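Local structure of cytochrome P450 (Bacillus megaterium, 5L91) at residues A[56-61]-A[313-318]; A[97-102]-A[225-230]. The protein is a haem-thiolate cytochrome P450 that probably acts as a monooxygenase, inserting one atom of molecular oxygen into organic substrates. All coordinates share one frame; numbering follows the deposited sequence.

Interactions 1 and 2 lie in different parts of one cytochrome P450 fold, with centres about 27 Å apart and nearest atoms about 15 Å apart, so they do not touch. Along the chain the order is 56-61, 97-102, 225-230, 313-318: the second contact is nested inside the loop that the first one closes. Interaction 1 sets helix 52-60 against strand 312-315 of the mixed sheet, whereas interaction 2 joins helix 91-99 to the loop that leads into the long helix 229-260. Both lie near the haem. Met317 of the first touches it; the side chain of Val99 in the second stays about 6 Å from the haem, on the helix that carries haem-binding His92 and Arg96.

Interaction 1: residues A[56-61]-A[313-318]; sequences KEVLEQ and VVPWMG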
# COMPACT_ATOMS: atom_id res chain seq x y z
N LYS A 56 -3.18 9.52 -15.38
CA LYS A 56 -4.40 10.10 -14.81
C LYS A 56 -5.62 9.69 -15.62
O LYS A 56 -6.68 9.34 -15.06
CB LYS A 56 -4.26 11.62 -14.78
CG LYS A 56 -5.55 12.38 -14.58
CD LYS A 56 -5.26 13.94 -14.41
CE LYS A 56 -6.00 14.74 -15.45
NZ LYS A 56 -7.46 14.74 -15.15
N GLU A 57 -5.49 9.76 -16.94
CA GLU A 57 -6.58 9.37 -17.82
C GLU A 57 -6.94 7.90 -17.61
O GLU A 57 -8.11 7.56 -17.49
CB GLU A 57 -6.17 9.64 -19.27
CG GLU A 57 -7.33 9.79 -20.26
CD GLU A 57 -8.15 11.03 -19.99
OE1 GLU A 57 -7.56 12.14 -19.77
OE2 GLU A 57 -9.38 10.88 -19.99
N VAL A 58 -5.94 7.02 -17.54
CA VAL A 58 -6.24 5.60 -17.38
C VAL A 58 -7.01 5.34 -16.10
O VAL A 58 -8.00 4.61 -16.12
CB VAL A 58 -4.96 4.77 -17.44
CG1 VAL A 58 -5.28 3.31 -17.00
CG2 VAL A 58 -4.43 4.79 -18.86
N LEU A 59 -6.62 5.97 -14.98
CA LEU A 59 -7.26 5.70 -13.69
C LEU A 59 -8.62 6.34 -13.55
O LEU A 59 -9.53 5.71 -13.01
CB LEU A 59 -6.35 6.16 -12.54
CG LEU A 59 -5.01 5.45 -12.53
CD1 LEU A 59 -4.09 6.02 -11.50
CD2 LEU A 59 -5.20 3.94 -12.24
N GLU A 60 -8.80 7.55 -14.08
CA GLU A 60 -10.09 8.23 -13.99
C GLU A 60 -11.14 7.64 -14.92
O GLU A 60 -12.33 7.64 -14.58
CB GLU A 60 -9.94 9.72 -14.35
CG GLU A 60 -9.29 10.50 -13.28
CD GLU A 60 -9.05 11.92 -13.66
OE1 GLU A 60 -9.16 12.27 -14.85
OE2 GLU A 60 -8.75 12.69 -12.73
N GLN A 61 -10.75 7.19 -16.11
CA GLN A 61 -11.72 6.79 -17.13
C GLN A 61 -12.09 5.33 -16.92
O GLN A 61 -11.74 4.43 -17.68
CB GLN A 61 -11.22 7.05 -18.55
CG GLN A 61 -11.12 8.54 -18.91
CD GLN A 61 -12.51 9.20 -18.93
OE1 GLN A 61 -13.47 8.63 -19.46
NE2 GLN A 61 -12.60 10.42 -18.38
N VAL A 313 -3.60 -2.71 -19.71
CA VAL A 313 -2.92 -1.43 -19.51
C VAL A 313 -2.26 -1.39 -18.13
O VAL A 313 -2.91 -1.65 -17.13
CB VAL A 313 -3.88 -0.24 -19.64
CG1 VAL A 313 -3.11 1.10 -19.54
CG2 VAL A 313 -4.64 -0.31 -20.89
N VAL A 314 -1.01 -0.95 -18.09
CA VAL A 314 -0.27 -0.75 -16.85
C VAL A 314 0.13 0.73 -16.77
O VAL A 314 1.16 1.14 -17.31
CB VAL A 314 0.96 -1.66 -16.78
CG1 VAL A 314 1.77 -1.31 -15.57
CG2 VAL A 314 0.53 -3.15 -16.77
N PRO A 315 -0.64 1.55 -16.05
CA PRO A 315 -0.22 2.93 -15.75
C PRO A 315 0.79 2.99 -14.61
O PRO A 315 0.59 2.37 -13.55
CB PRO A 315 -1.54 3.61 -15.35
CG PRO A 315 -2.33 2.54 -14.75
CD PRO A 315 -1.93 1.22 -15.42
N TRP A 316 1.87 3.74 -14.83
CA TRP A 316 3.01 3.83 -13.90
C TRP A 316 2.95 5.15 -13.14
O TRP A 316 3.57 6.16 -13.52
CB TRP A 316 4.34 3.71 -14.64
CG TRP A 316 4.53 2.38 -15.25
CD1 TRP A 316 4.03 1.96 -16.43
CD2 TRP A 316 5.27 1.28 -14.71
NE1 TRP A 316 4.42 0.68 -16.68
CE2 TRP A 316 5.18 0.24 -15.64
CE3 TRP A 316 6.00 1.08 -13.54
CZ2 TRP A 316 5.77 -1.00 -15.42
CZ3 TRP A 316 6.59 -0.13 -13.33
CH2 TRP A 316 6.48 -1.16 -14.28
N MET A 317 2.20 5.15 -12.05
CA MET A 317 2.19 6.33 -11.19
C MET A 317 3.60 6.70 -10.78
O MET A 317 3.95 7.89 -10.73
CB MET A 317 1.35 6.09 -9.95
CG MET A 317 -0.06 5.78 -10.20
SD MET A 317 -0.41 4.01 -10.16
CE MET A 317 -0.19 3.63 -8.43
N GLY A 318 4.46 5.71 -10.52
CA GLY A 318 5.82 6.04 -10.15
C GLY A 318 6.49 6.98 -11.14
O GLY A 318 7.31 7.83 -10.75
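Val58 carries much of the apolar contact, its two methyls reaching the strand residues Val313 and Pro315. Val58 CG1 stands anti to the backbone N (chi1 169°), which lays it against the proline ring at 3.8 Å from Pro315 CG, the valine roughly perpendicular to the ring's own direction. The other methyl, Val58 CG2, meets Val313 CG1 tip to tip at 4.0 Å. The next residue, Leu59, does not start toward the strand, but its end bends in with both methyls: Leu59 CD2 lies 4.1 Å from Pro315 CG, and Leu59 CD1 is 4.2 Å from Met317 CG. Pro315 is thus gripped on its CG by two consecutive helix residues. No hydrogen bond links the segments, and the five touching residues are all buried.

Away from the strand, Lys56 NZ forms a salt bridge with Glu60 OE1 at 3.0 Å, one turn on. The ammonium comes to the syn side of that oxygen, 23° out of the carboxylate plane, and Glu60 OE2 has a second partner in Arg347.

The helix axis runs at 118° to strand 313-315, with a closest approach of 8.8 Å. Helix 52-60 therefore packs across the mixed sheet, where strand 312-315 lies between strands 46-49 and 294-296. Val58 and Leu59 also touch haem-binding Arg294 on the latter, while Met317, starting helix 317-320, reaches the haem itself.

Interaction 2: residues A[97-102]-A[225-230]; sequences ALVNKA and KQLTDE
Leu98 and Leu227 bring the two backbones closest, their CA atoms 7.2 Å apart, as helix 91-99 meets an extended piece of chain that turns into a helix at Asp229. The leucine side chains lie alongside one another, pointing opposite ways and overlapping along their lengths: Leu98 CB rests 3.9 Å from Leu227 CG, and Leu98 CD1 lies 4.0 Å from Leu227 CD2. The other methyl of Leu98 reaches further back along the loop, where Leu98 CD2 sits 3.8 Å from Lys225 O, a van der Waals contact with a carbonyl.

Val99 joins from the next position on the helix. Val99 CG1 is turned anti to the carbonyl carbon (chi1 -61°) and meets Leu227 CD1 at 3.9 Å, with the valine roughly perpendicular to the leucine. Leu227 thus divides its methyls, CD2 going to Leu98 and CD1 to Val99. No hydrogen bond spans the segments; polar links lie around them, such as the salt bridge from Lys101 to Glu222.

Thr228 is the N-cap of helix 229-260, its OG1 bonded to Glu231 N. Leu227, which packs on Leu98 and Val99, comes one residue earlier. In the P450 fold the helix carrying haem-binding His92 and Arg96 corresponds to helix C, and the long central helix 229-260 to helix I; this contact joins helix C to the loop leading into helix I.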
# COMPACT_ATOMS: atom_id res chain seq x y z
N ALA A 97 -19.84 2.76 -1.33
CA ALA A 97 -20.61 3.59 -0.41
C ALA A 97 -20.78 2.91 0.94
O ALA A 97 -20.79 3.57 1.98
CB ALA A 97 -21.96 3.92 -1.04
N LEU A 98 -20.93 1.59 0.94
CA LEU A 98 -21.09 0.88 2.20
C LEU A 98 -19.79 0.84 2.99
O LEU A 98 -19.78 1.15 4.18
CB LEU A 98 -21.60 -0.54 1.93
CG LEU A 98 -23.05 -0.49 1.48
CD1 LEU A 98 -23.42 -1.78 0.79
CD2 LEU A 98 -23.91 -0.22 2.69
N VAL A 99 -18.70 0.40 2.36
CA VAL A 99 -17.48 0.27 3.15
C VAL A 99 -16.93 1.63 3.53
O VAL A 99 -16.17 1.74 4.50
CB VAL A 99 -16.40 -0.59 2.44
CG1 VAL A 99 -16.92 -1.98 2.20
CG2 VAL A 99 -15.94 0.04 1.10
N ASN A 100 -17.29 2.69 2.80
CA ASN A 100 -16.85 4.02 3.18
C ASN A 100 -17.31 4.37 4.58
O ASN A 100 -16.69 5.20 5.26
CB ASN A 100 -17.39 5.05 2.20
CG ASN A 100 -16.53 5.24 0.98
OD1 ASN A 100 -15.39 4.77 0.89
ND2 ASN A 100 -17.07 5.95 0.00
N LYS A 101 -18.42 3.77 5.04
CA LYS A 101 -19.00 4.16 6.32
C LYS A 101 -18.11 3.74 7.48
O LYS A 101 -18.24 4.28 8.58
CB LYS A 101 -20.41 3.57 6.44
CG LYS A 101 -21.39 4.16 5.42
CD LYS A 101 -22.71 3.40 5.36
CE LYS A 101 -23.68 3.95 4.29
NZ LYS A 101 -24.21 5.32 4.59
N ALA A 102 -17.16 2.86 7.23
CA ALA A 102 -16.21 2.47 8.25
C ALA A 102 -14.93 3.30 8.22
O ALA A 102 -14.09 3.13 9.10
CB ALA A 102 -15.88 1.00 8.08
N LYS A 225 -29.78 -1.49 1.05
CA LYS A 225 -28.83 -2.56 0.73
C LYS A 225 -27.75 -2.68 1.79
O LYS A 225 -27.36 -1.70 2.45
CB LYS A 225 -28.20 -2.30 -0.62
CG LYS A 225 -29.14 -2.58 -1.77
CD LYS A 225 -28.54 -2.23 -3.10
CE LYS A 225 -29.49 -2.53 -4.24
NZ LYS A 225 -28.83 -2.27 -5.55
N GLN A 226 -27.25 -3.90 1.96
CA GLN A 226 -26.25 -4.21 2.97
C GLN A 226 -25.20 -5.11 2.37
O GLN A 226 -25.43 -5.81 1.40
CB GLN A 226 -26.86 -4.90 4.18
CG GLN A 226 -27.91 -4.07 4.85
CD GLN A 226 -28.30 -4.60 6.19
OE1 GLN A 226 -27.79 -4.14 7.23
NE2 GLN A 226 -29.20 -5.57 6.20
N LEU A 227 -24.03 -5.12 2.99
CA LEU A 227 -23.00 -6.04 2.58
C LEU A 227 -23.38 -7.44 3.03
O LEU A 227 -23.91 -7.62 4.12
CB LEU A 227 -21.66 -5.67 3.20
CG LEU A 227 -21.06 -4.35 2.76
CD1 LEU A 227 -19.91 -3.98 3.67
CD2 LEU A 227 -20.60 -4.51 1.31
N THR A 228 -23.11 -8.41 2.16
CA THR A 228 -23.22 -9.81 2.54
C THR A 228 -22.06 -10.20 3.45
O THR A 228 -21.05 -9.50 3.58
CB THR A 228 -23.21 -10.72 1.31
OG1 THR A 228 -21.94 -10.67 0.68
CG2 THR A 228 -24.26 -10.31 0.33
N ASP A 229 -22.23 -11.33 4.13
CA ASP A 229 -21.13 -11.84 4.92
C ASP A 229 -19.91 -12.05 4.03
O ASP A 229 -18.79 -11.69 4.40
CB ASP A 229 -21.52 -13.15 5.62
CG ASP A 229 -22.52 -12.94 6.76
OD1 ASP A 229 -22.71 -11.78 7.18
OD2 ASP A 229 -23.07 -13.96 7.27
N GLU A 230 -20.11 -12.67 2.86
CA GLU A 230 -18.97 -12.94 1.98
C GLU A 230 -18.24 -11.65 1.64
O GLU A 230 -17.01 -11.60 1.65
CB GLU A 230 -19.41 -13.64 0.70
CG GLU A 230 -18.24 -13.96 -0.20
CD GLU A 230 -18.66 -14.37 -1.58
OE1 GLU A 230 -19.54 -13.69 -2.14
OE2 GLU A 230 -18.09 -15.37 -2.10